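PDB 6I86: uncharacterized protein from Chondromyces crocatus, which is of unknown function but, being encoded in the crocagin gene cluster, probably takes part in biosynthesis of this ribosomally made peptide. Local coordinates for residues Glu9-Ser15 and Glu59-Arg65. Numbering follows the deposited sequence.
Sequences EIILPAS and EGYFKVR
Two extended strands, E9-A14 and G60-R65, run antiparallel, their axes 154° apart and 4.6 Å at closest approach. In-register antiparallel pairing alternates two kinds of pair, and both appear here. I10-V64, L12-F62 and A14-G60 are hydrogen-bonded, each through two backbone bonds: I10 N to V64 O 3.0 Å, V64 N to I10 O 2.8 Å; L12 N to F62 O 3.2 Å, F62 N to L12 O 3.0 Å; A14 N to G60 O and G60 N to A14 O, both 3.0 Å. E9-R65, I11-K63 and P13-Y61 are non-hydrogen-bonded, with CA atoms 4.2-4.4 Å apart, so P13, lacking an amide proton, costs no bond. Strand 4-14 is outermost in a five-stranded mixed sheet, with 60-69 between it and 148-154. Its buried face carries I10, L12, A14, F62 and V64; I10 and V64 meet F20 of strand 17-22, in the second sheet. F62 (chi1 m) turns its ring edge to A14 O, CE2 3.4 Å away; its CZ occupies room left by G60, where a CB would clash. On the other face P13 CB sits 3.6 Å from the Y61 ring centroid, a CH-pi contact. I11 CD1 lies 3.7 Å from K63 CE, while K63 NZ is hydrogen-bonded to E144 O. E9 (m, t) and R65 (t, t, m) form a salt bridge, R65 NE and NH2 each donating to E9 OE2 at 2.9 Å.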
ATOM      1  N   GLU A   9      10.086  -0.120   3.217  1.00 23.62           N
ATOM      2  CA  GLU A   9       9.529   1.141   2.753  1.00 22.07           C
ATOM      3  C   GLU A   9       9.688   1.251   1.245  1.00 27.81           C
ATOM      4  O   GLU A   9      10.699   0.815   0.684  1.00 22.88           O
ATOM      5  CB  GLU A   9      10.205   2.349   3.419  1.00 28.75           C
ATOM      6  CG  GLU A   9      10.007   2.444   4.920  1.00 45.40           C
ATOM      7  CD  GLU A   9      10.790   3.591   5.525  1.00 47.81           C
ATOM      8  OE1 GLU A   9      11.320   4.418   4.753  1.00 36.20           O
ATOM      9  OE2 GLU A   9      10.878   3.665   6.769  1.00 53.80           O
ATOM     10  N   ILE A  10       8.685   1.835   0.597  1.00 22.32           N
ATOM     11  CA  ILE A  10       8.754   2.167  -0.819  1.00 22.60           C
ATOM     12  C   ILE A  10       8.463   3.651  -0.984  1.00 26.15           C
ATOM     13  O   ILE A  10       7.717   4.256  -0.205  1.00 26.22           O
ATOM     14  CB  ILE A  10       7.780   1.329  -1.677  1.00 27.11           C
ATOM     15  CG1 ILE A  10       6.331   1.580  -1.257  1.00 22.97           C
ATOM     16  CG2 ILE A  10       8.121  -0.152  -1.587  1.00 26.85           C
ATOM     17  CD1 ILE A  10       5.315   0.896  -2.148  1.00 27.45           C
ATOM     18  N   ILE A  11       9.068   4.239  -2.010  1.00 24.92           N
ATOM     19  CA  ILE A  11       8.809   5.616  -2.409  1.00 26.72           C
ATOM     20  C   ILE A  11       8.406   5.585  -3.873  1.00 30.77           C
ATOM     21  O   ILE A  11       9.181   5.128  -4.722  1.00 28.90           O
ATOM     22  CB  ILE A  11      10.032   6.521  -2.196  1.00 27.50           C
ATOM     23  CG1 ILE A  11      10.498   6.472  -0.741  1.00 28.49           C
ATOM     24  CG2 ILE A  11       9.712   7.949  -2.602  1.00 25.81           C
ATOM     25  CD1 ILE A  11      11.748   7.279  -0.484  1.00 37.72           C
ATOM     26  N   LEU A  12       7.197   6.051  -4.170  1.00 25.61           N
ATOM     27  CA  LEU A  12       6.710   6.006  -5.540  1.00 22.11           C
ATOM     28  C   LEU A  12       5.858   7.237  -5.818  1.00 27.24           C
ATOM     29  O   LEU A  12       5.284   7.809  -4.887  1.00 22.71           O
ATOM     30  CB  LEU A  12       5.894   4.733  -5.820  1.00 23.44           C
ATOM     31  CG  LEU A  12       5.023   4.015  -4.781  1.00 40.09           C
ATOM     32  CD1 LEU A  12       4.190   4.959  -3.927  1.00 45.70           C
ATOM     33  CD2 LEU A  12       4.122   3.031  -5.508  1.00 32.00           C
ATOM     34  N   PRO A  13       5.768   7.655  -7.075  1.00 25.29           N
ATOM     35  CA  PRO A  13       4.822   8.720  -7.422  1.00 24.30           C
ATOM     36  C   PRO A  13       3.418   8.171  -7.608  1.00 26.95           C
ATOM     37  O   PRO A  13       3.216   6.999  -7.933  1.00 25.75           O
ATOM     38  CB  PRO A  13       5.381   9.259  -8.744  1.00 26.15           C
ATOM     39  CG  PRO A  13       6.005   8.050  -9.383  1.00 28.12           C
ATOM     40  CD  PRO A  13       6.544   7.204  -8.242  1.00 27.10           C
ATOM     41  N   ALA A  14       2.439   9.049  -7.399  1.00 25.60           N
ATOM     42  CA  ALA A  14       1.042   8.684  -7.576  1.00 27.13           C
ATOM     43  C   ALA A  14       0.207   9.952  -7.655  1.00 34.82           C
ATOM     44  O   ALA A  14       0.492  10.941  -6.974  1.00 32.00           O
ATOM     45  CB  ALA A  14       0.542   7.788  -6.438  1.00 25.39           C
ATOM     46  N   SER A  15      -0.826   9.909  -8.498  1.00 33.15           N
ATOM     47  CA  SER A  15      -1.767  11.011  -8.620  1.00 32.32           C
ATOM     48  C   SER A  15      -3.117  10.732  -7.974  1.00 30.43           C
ATOM     49  O   SER A  15      -3.798  11.683  -7.580  1.00 25.88           O
ATOM     50  CB  SER A  15      -1.984  11.370 -10.098  1.00 29.55           C
ATOM     51  OG  SER A  15      -2.581  10.299 -10.809  1.00 34.69           O
ATOM     52  N   GLU A  59      -1.206  14.726  -6.934  1.00 27.80           N
ATOM     53  CA  GLU A  59      -0.012  14.039  -7.413  1.00 29.79           C
ATOM     54  C   GLU A  59       1.212  14.417  -6.586  1.00 30.09           C
ATOM     55  O   GLU A  59       1.417  15.587  -6.248  1.00 23.47           O
ATOM     56  CB  GLU A  59       0.229  14.363  -8.889  1.00 37.65           C
ATOM     57  CG  GLU A  59       1.691  14.270  -9.329  1.00 52.09           C
ATOM     58  CD  GLU A  59       2.141  12.846  -9.605  1.00 62.00           C
ATOM     59  OE1 GLU A  59       3.345  12.554  -9.437  1.00 55.07           O
ATOM     60  OE2 GLU A  59       1.295  12.019  -9.998  1.00 70.25           O
ATOM     61  N   GLY A  60       2.020  13.416  -6.258  1.00 21.87           N
ATOM     62  CA  GLY A  60       3.265  13.660  -5.563  1.00 26.06           C
ATOM     63  C   GLY A  60       4.085  12.392  -5.488  1.00 26.65           C
ATOM     64  O   GLY A  60       3.790  11.398  -6.155  1.00 26.33           O
ATOM     65  N   TYR A  61       5.134  12.446  -4.675  1.00 23.79           N
ATOM     66  CA  TYR A  61       5.942  11.281  -4.343  1.00 27.59           C
ATOM     67  C   TYR A  61       5.742  10.971  -2.869  1.00 29.49           C
ATOM     68  O   TYR A  61       5.828  11.871  -2.029  1.00 25.44           O
ATOM     69  CB  TYR A  61       7.425  11.526  -4.627  1.00 28.12           C
ATOM     70  CG  TYR A  61       7.842  11.288  -6.059  1.00 35.73           C
ATOM     71  CD1 TYR A  61       7.712  12.285  -7.015  1.00 34.90           C
ATOM     72  CD2 TYR A  61       8.380  10.070  -6.451  1.00 36.67           C
ATOM     73  CE1 TYR A  61       8.101  12.075  -8.324  1.00 40.14           C
ATOM     74  CE2 TYR A  61       8.772   9.850  -7.759  1.00 36.64           C
ATOM     75  CZ  TYR A  61       8.630  10.855  -8.691  1.00 40.79           C
ATOM     76  OH  TYR A  61       9.019  10.642  -9.995  1.00 49.60           O
ATOM     77  N   PHE A  62       5.481   9.707  -2.555  1.00 23.72           N
ATOM     78  CA  PHE A  62       5.047   9.339  -1.218  1.00 24.86           C
ATOM     79  C   PHE A  62       5.828   8.142  -0.703  1.00 25.39           C
ATOM     80  O   PHE A  62       6.091   7.188  -1.441  1.00 24.70           O
ATOM     81  CB  PHE A  62       3.546   9.047  -1.207  1.00 19.27           C
ATOM     82  CG  PHE A  62       2.731  10.125  -1.859  1.00 24.82           C
ATOM     83  CD1 PHE A  62       2.560  11.353  -1.235  1.00 18.64           C
ATOM     84  CD2 PHE A  62       2.170   9.930  -3.111  1.00 24.24           C
ATOM     85  CE1 PHE A  62       1.823  12.362  -1.837  1.00 24.35           C
ATOM     86  CE2 PHE A  62       1.429  10.937  -3.721  1.00 26.54           C
ATOM     87  CZ  PHE A  62       1.256  12.153  -3.082  1.00 24.51           C
ATOM     88  N   LYS A  63       6.188   8.208   0.574  1.00 20.75           N
ATOM     89  CA  LYS A  63       6.915   7.146   1.254  1.00 17.28           C
ATOM     90  C   LYS A  63       5.920   6.331   2.070  1.00 20.77           C
ATOM     91  O   LYS A  63       5.240   6.873   2.950  1.00 22.20           O
ATOM     92  CB  LYS A  63       8.007   7.730   2.150  1.00 23.89           C
ATOM     93  CG  LYS A  63       8.735   6.710   3.011  1.00 27.04           C
ATOM     94  CD  LYS A  63       9.787   7.378   3.893  1.00 24.36           C
ATOM     95  CE  LYS A  63      10.927   7.958   3.069  1.00 27.52           C
ATOM     96  NZ  LYS A  63      11.935   8.654   3.920  1.00 32.71           N
ATOM     97  N   VAL A  64       5.827   5.038   1.773  1.00 20.35           N
ATOM     98  CA  VAL A  64       4.894   4.139   2.440  1.00 20.72           C
ATOM     99  C   VAL A  64       5.700   3.052   3.132  1.00 22.30           C
ATOM    100  O   VAL A  64       6.439   2.306   2.478  1.00 18.95           O
ATOM    101  CB  VAL A  64       3.883   3.527   1.458  1.00 21.36           C
ATOM    102  CG1 VAL A  64       2.871   2.663   2.204  1.00 21.16           C
ATOM    103  CG2 VAL A  64       3.180   4.620   0.669  1.00 20.14           C
ATOM    104  N   ARG A  65       5.562   2.968   4.451  1.00 22.96           N
ATOM    105  CA  ARG A  65       6.174   1.900   5.226  1.00 18.17           C
ATOM    106  C   ARG A  65       5.171   0.769   5.394  1.00 18.51           C
ATOM    107  O   ARG A  65       4.015   1.006   5.758  1.00 23.06           O
ATOM    108  CB  ARG A  65       6.628   2.411   6.593  1.00 19.21           C
ATOM    109  CG  ARG A  65       7.214   1.333   7.490  1.00 22.51           C
ATOM    110  CD  ARG A  65       7.699   1.919   8.806  1.00 22.99           C
ATOM    111  NE  ARG A  65       8.690   2.972   8.603  1.00 27.90           N
ATOM    112  CZ  ARG A  65       8.910   3.963   9.460  1.00 26.59           C
ATOM    113  NH1 ARG A  65       8.210   4.035  10.583  1.00 30.89           N
ATOM    114  NH2 ARG A  65       9.830   4.881   9.197  1.00 27.49           N
TER
HETATM  115  O   HOH W   1      12.173   6.535   6.591  1.00 44.59           O